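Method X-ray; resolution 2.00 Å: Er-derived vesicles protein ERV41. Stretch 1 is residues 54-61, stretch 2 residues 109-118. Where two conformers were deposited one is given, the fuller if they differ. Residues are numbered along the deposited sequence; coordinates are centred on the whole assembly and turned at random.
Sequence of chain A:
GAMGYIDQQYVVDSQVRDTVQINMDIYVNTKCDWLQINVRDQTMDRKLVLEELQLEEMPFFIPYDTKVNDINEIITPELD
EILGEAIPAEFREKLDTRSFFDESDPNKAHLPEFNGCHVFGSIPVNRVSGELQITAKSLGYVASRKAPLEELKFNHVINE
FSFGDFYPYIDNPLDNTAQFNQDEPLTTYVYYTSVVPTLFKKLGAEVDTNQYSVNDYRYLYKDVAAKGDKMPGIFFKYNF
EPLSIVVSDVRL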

# COMPACT_ATOMS: atom_id res chain seq x y z
N GLN A 54 9.06 7.23 -6.00
CA GLN A 54 8.80 8.60 -6.44
C GLN A 54 7.69 9.16 -5.57
O GLN A 54 6.70 8.47 -5.31
N LEU A 55 7.86 10.38 -5.09
CA LEU A 55 6.82 11.08 -4.34
C LEU A 55 6.48 12.33 -5.13
O LEU A 55 7.33 13.20 -5.33
N GLU A 56 5.26 12.40 -5.64
CA GLU A 56 4.87 13.52 -6.48
C GLU A 56 3.62 14.19 -5.95
O GLU A 56 2.65 13.50 -5.59
N GLU A 57 3.64 15.52 -5.91
CA GLU A 57 2.49 16.29 -5.43
C GLU A 57 1.30 16.05 -6.35
O GLU A 57 1.47 15.92 -7.57
N MET A 58 0.10 16.01 -5.77
CA MET A 58 -1.11 15.85 -6.58
C MET A 58 -2.29 16.46 -5.85
O MET A 58 -2.23 16.64 -4.63
N PRO A 59 -3.38 16.78 -6.58
CA PRO A 59 -4.61 17.07 -5.84
C PRO A 59 -5.22 15.72 -5.48
O PRO A 59 -5.50 14.92 -6.40
N PHE A 60 -5.41 15.44 -4.19
CA PHE A 60 -5.94 14.15 -3.77
C PHE A 60 -7.30 13.87 -4.42
O PHE A 60 -8.15 14.75 -4.50
N PHE A 61 -7.49 12.65 -4.90
CA PHE A 61 -8.78 12.26 -5.46
C PHE A 61 -8.94 10.75 -5.37
O PHE A 61 -7.96 10.01 -5.24
N ALA A 109 -2.24 24.26 -5.80
CA ALA A 109 -2.95 25.41 -5.24
C ALA A 109 -4.41 25.07 -4.95
O ALA A 109 -5.29 25.41 -5.74
N HIS A 110 -4.67 24.42 -3.81
CA HIS A 110 -6.02 23.95 -3.50
C HIS A 110 -6.41 24.09 -2.02
O HIS A 110 -5.61 24.55 -1.20
N LEU A 111 -7.64 23.70 -1.71
CA LEU A 111 -8.09 23.60 -0.32
C LEU A 111 -7.26 22.52 0.37
O LEU A 111 -6.77 21.59 -0.29
N PRO A 112 -7.09 22.63 1.70
CA PRO A 112 -6.38 21.56 2.43
C PRO A 112 -7.08 20.19 2.34
O PRO A 112 -6.45 19.18 2.65
N GLU A 113 -8.35 20.17 1.92
CA GLU A 113 -9.06 18.91 1.69
C GLU A 113 -8.40 18.07 0.60
O GLU A 113 -8.58 16.85 0.55
N PHE A 114 -7.64 18.73 -0.28
CA PHE A 114 -7.09 18.07 -1.45
C PHE A 114 -5.57 17.88 -1.43
O PHE A 114 -5.01 17.36 -2.40
N ASN A 115 -4.92 18.32 -0.34
CA ASN A 115 -3.52 17.98 -0.09
C ASN A 115 -3.29 16.54 -0.49
O ASN A 115 -4.04 15.66 -0.07
N GLY A 116 -2.28 16.28 -1.32
CA GLY A 116 -2.05 14.90 -1.75
C GLY A 116 -0.65 14.57 -2.20
O GLY A 116 0.10 15.45 -2.62
N CYS A 117 -0.29 13.29 -2.11
CA CYS A 117 0.99 12.80 -2.60
C CYS A 117 0.77 11.48 -3.33
O CYS A 117 0.10 10.57 -2.82
N HIS A 118 1.32 11.40 -4.54
CA HIS A 118 1.32 10.17 -5.33
C HIS A 118 2.63 9.45 -5.04
O HIS A 118 3.71 9.92 -5.44

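The most unusual feature of this contact is a water that takes the place of a backbone hydrogen bond where the antiparallel pairing loosens. Met 58 O and Gly 116 N lie 3.3 Å apart, but at a poor angle for a hydrogen bond. Water 1 serves both instead: it donates to Met 58 O at 2.9 Å from its own O, and its O accepts a weak bond from Gly 116 N at 3.1 Å. Glycine suits this crowded spot because a CB here would point toward the first stretch and clash, lying 2.8 Å from Met 58 O and 2.9 Å from Phe 60 N.

Around this site the backbones remain well tied. Glu 56 and His 118 form a hydrogen-bonded antiparallel pair, with Glu 56 N donating to His 118 O at 2.9 Å and His 118 N donating to Glu 56 O at 2.7 Å. Farther along, Met 58 N reaches Gly 116 O at 3.2 Å and Phe 60 N reaches Phe 114 O at 2.7 Å, so backbone hydrogen bonds continue to link the stretches beyond the two bridged pairs.

On one face of the sheet sit the side chains of Glu 57 and Cys 117; on the other are those of Glu 56 and His 118. Glu 56 (chi1 m, chi2 t) is exposed, and its aliphatic CB lies 4.4 Å from His 118 CB while its carboxylate lies farther out in exposed surroundings, as befits a charged group. His 118, chi1 t, gives up more area to the contact than any other residue, yet the end of its side chain leads away, and its NE2 is hydrogen-bonded elsewhere in the structure.

Met 58 fills the space beside this histidine. Its p, t, m rotamer carries the flexible thioether along the opposing backbone: CG comes 3.8 Å from Cys 117 N, and SD is 3.8 Å from His 118 CB. The sulfur also lies 5.4 Å from the centroid of the His 118 ring, in an oblique sulfur-aromatic approach. An unbranched, polarizable chain can follow such a surface closely.

Cys 117, chi1 t, is buried, and its SG meets Leu 55 CB at 3.8 Å, a compact apolar contact; the cysteine is also covalently bonded to a group elsewhere in the structure. Glu 57, chi1 m and chi2 m, bends so that the end of its side chain comes nearer, with OE1 3.6 Å from Gly 116 O. That oxygen finds its hydrogen bond elsewhere in the structure.

At the loop end, Phe 60 starts toward the second stretch at CB, which packs 3.4 Å from Asn 115 O and 4.1 Å from Gly 116 CA. Its chi1 t rotamer then leads the ring away into buried surroundings suited to a large apolar group. Pro 59, rigid and lacking an amide hydrogen, offers CG to His 110 NE2 at 4.0 Å; this histidine, chi1 m, is exposed and poorly ordered, so the contact is loosely defined.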

# COMPACT_ATOMS: atom_id res chain seq x y z
CB GLN A 54 8.40 8.63 -7.91
CG GLN A 54 9.55 8.26 -8.84
CD GLN A 54 10.78 9.10 -8.56
OE1 GLN A 54 11.83 8.58 -8.18
NE2 GLN A 54 10.66 10.41 -8.73
CB LEU A 55 7.30 11.44 -2.92
CG LEU A 55 7.08 10.36 -1.86
CD1 LEU A 55 8.03 9.20 -2.10
CD2 LEU A 55 7.25 10.91 -0.45
CB GLU A 56 4.67 13.06 -7.92
CG GLU A 56 5.98 12.72 -8.62
CD GLU A 56 5.81 12.28 -10.07
OE1 GLU A 56 4.69 12.42 -10.61
OE2 GLU A 56 6.80 11.79 -10.66
CB GLU A 57 2.81 17.79 -5.41
CG GLU A 57 4.11 18.16 -4.71
CD GLU A 57 4.07 17.89 -3.23
OE1 GLU A 57 2.97 17.69 -2.68
OE2 GLU A 57 5.16 17.89 -2.60
CB MET A 58 -1.37 14.37 -6.81
CG MET A 58 -1.80 13.64 -5.53
SD MET A 58 -2.12 11.88 -5.77
CE MET A 58 -3.51 11.94 -6.91
CB PRO A 59 -5.50 17.79 -6.87
CG PRO A 59 -4.58 18.06 -8.10
CD PRO A 59 -3.57 16.95 -8.04
CB PHE A 60 -6.05 14.05 -2.24
CG PHE A 60 -6.48 12.68 -1.74
CD1 PHE A 60 -5.58 11.61 -1.75
CD2 PHE A 60 -7.77 12.46 -1.26
CE1 PHE A 60 -5.96 10.34 -1.30
CE2 PHE A 60 -8.17 11.19 -0.80
CZ PHE A 60 -7.26 10.14 -0.82
CB PHE A 61 -8.94 12.73 -6.91
CG PHE A 61 -8.18 11.90 -7.93
CD1 PHE A 61 -6.82 12.09 -8.13
CD2 PHE A 61 -8.85 10.95 -8.70
CE1 PHE A 61 -6.12 11.33 -9.08
CE2 PHE A 61 -8.16 10.19 -9.66
CZ PHE A 61 -6.80 10.38 -9.85
CB ALA A 109 -2.87 26.59 -6.19
CB HIS A 110 -6.17 22.49 -3.95
CG HIS A 110 -6.08 22.31 -5.43
ND1 HIS A 110 -7.13 22.58 -6.28
CD2 HIS A 110 -5.05 21.89 -6.22
CE1 HIS A 110 -6.76 22.34 -7.53
NE2 HIS A 110 -5.51 21.91 -7.52
CB LEU A 111 -9.58 23.24 -0.25
CG LEU A 111 -10.57 24.14 -0.98
CD1 LEU A 111 -11.99 23.63 -0.79
CD2 LEU A 111 -10.46 25.58 -0.50
CB PRO A 112 -6.36 22.07 3.89
CG PRO A 112 -7.33 23.23 3.93
CD PRO A 112 -7.35 23.80 2.55
CB GLU A 113 -10.52 19.16 1.31
CG GLU A 113 -11.49 19.29 2.48
CD GLU A 113 -12.92 19.56 2.03
OE1 GLU A 113 -13.24 19.28 0.85
OE2 GLU A 113 -13.72 20.07 2.84
CB PHE A 114 -7.51 18.80 -2.73
CG PHE A 114 -9.00 19.00 -2.83
CD1 PHE A 114 -9.84 17.90 -2.94
CD2 PHE A 114 -9.55 20.27 -2.80
CE1 PHE A 114 -11.21 18.07 -3.03
CE2 PHE A 114 -10.93 20.45 -2.90
CZ PHE A 114 -11.76 19.35 -3.01
CB ASN A 115 -3.18 18.11 1.40
CG ASN A 115 -3.20 19.55 1.89
OD1 ASN A 115 -3.13 20.48 1.09
ND2 ASN A 115 -3.29 19.74 3.20
CB CYS A 117 1.97 12.56 -1.46
SG CYS A 117 3.66 12.16 -2.03
CB HIS A 118 1.23 10.53 -6.81
CG HIS A 118 1.16 9.34 -7.72
ND1 HIS A 118 1.36 9.44 -9.09
CD2 HIS A 118 0.87 8.04 -7.47
CE1 HIS A 118 1.24 8.24 -9.63
NE2 HIS A 118 0.94 7.37 -8.68
O HOH W 1 -2.35 18.99 -2.86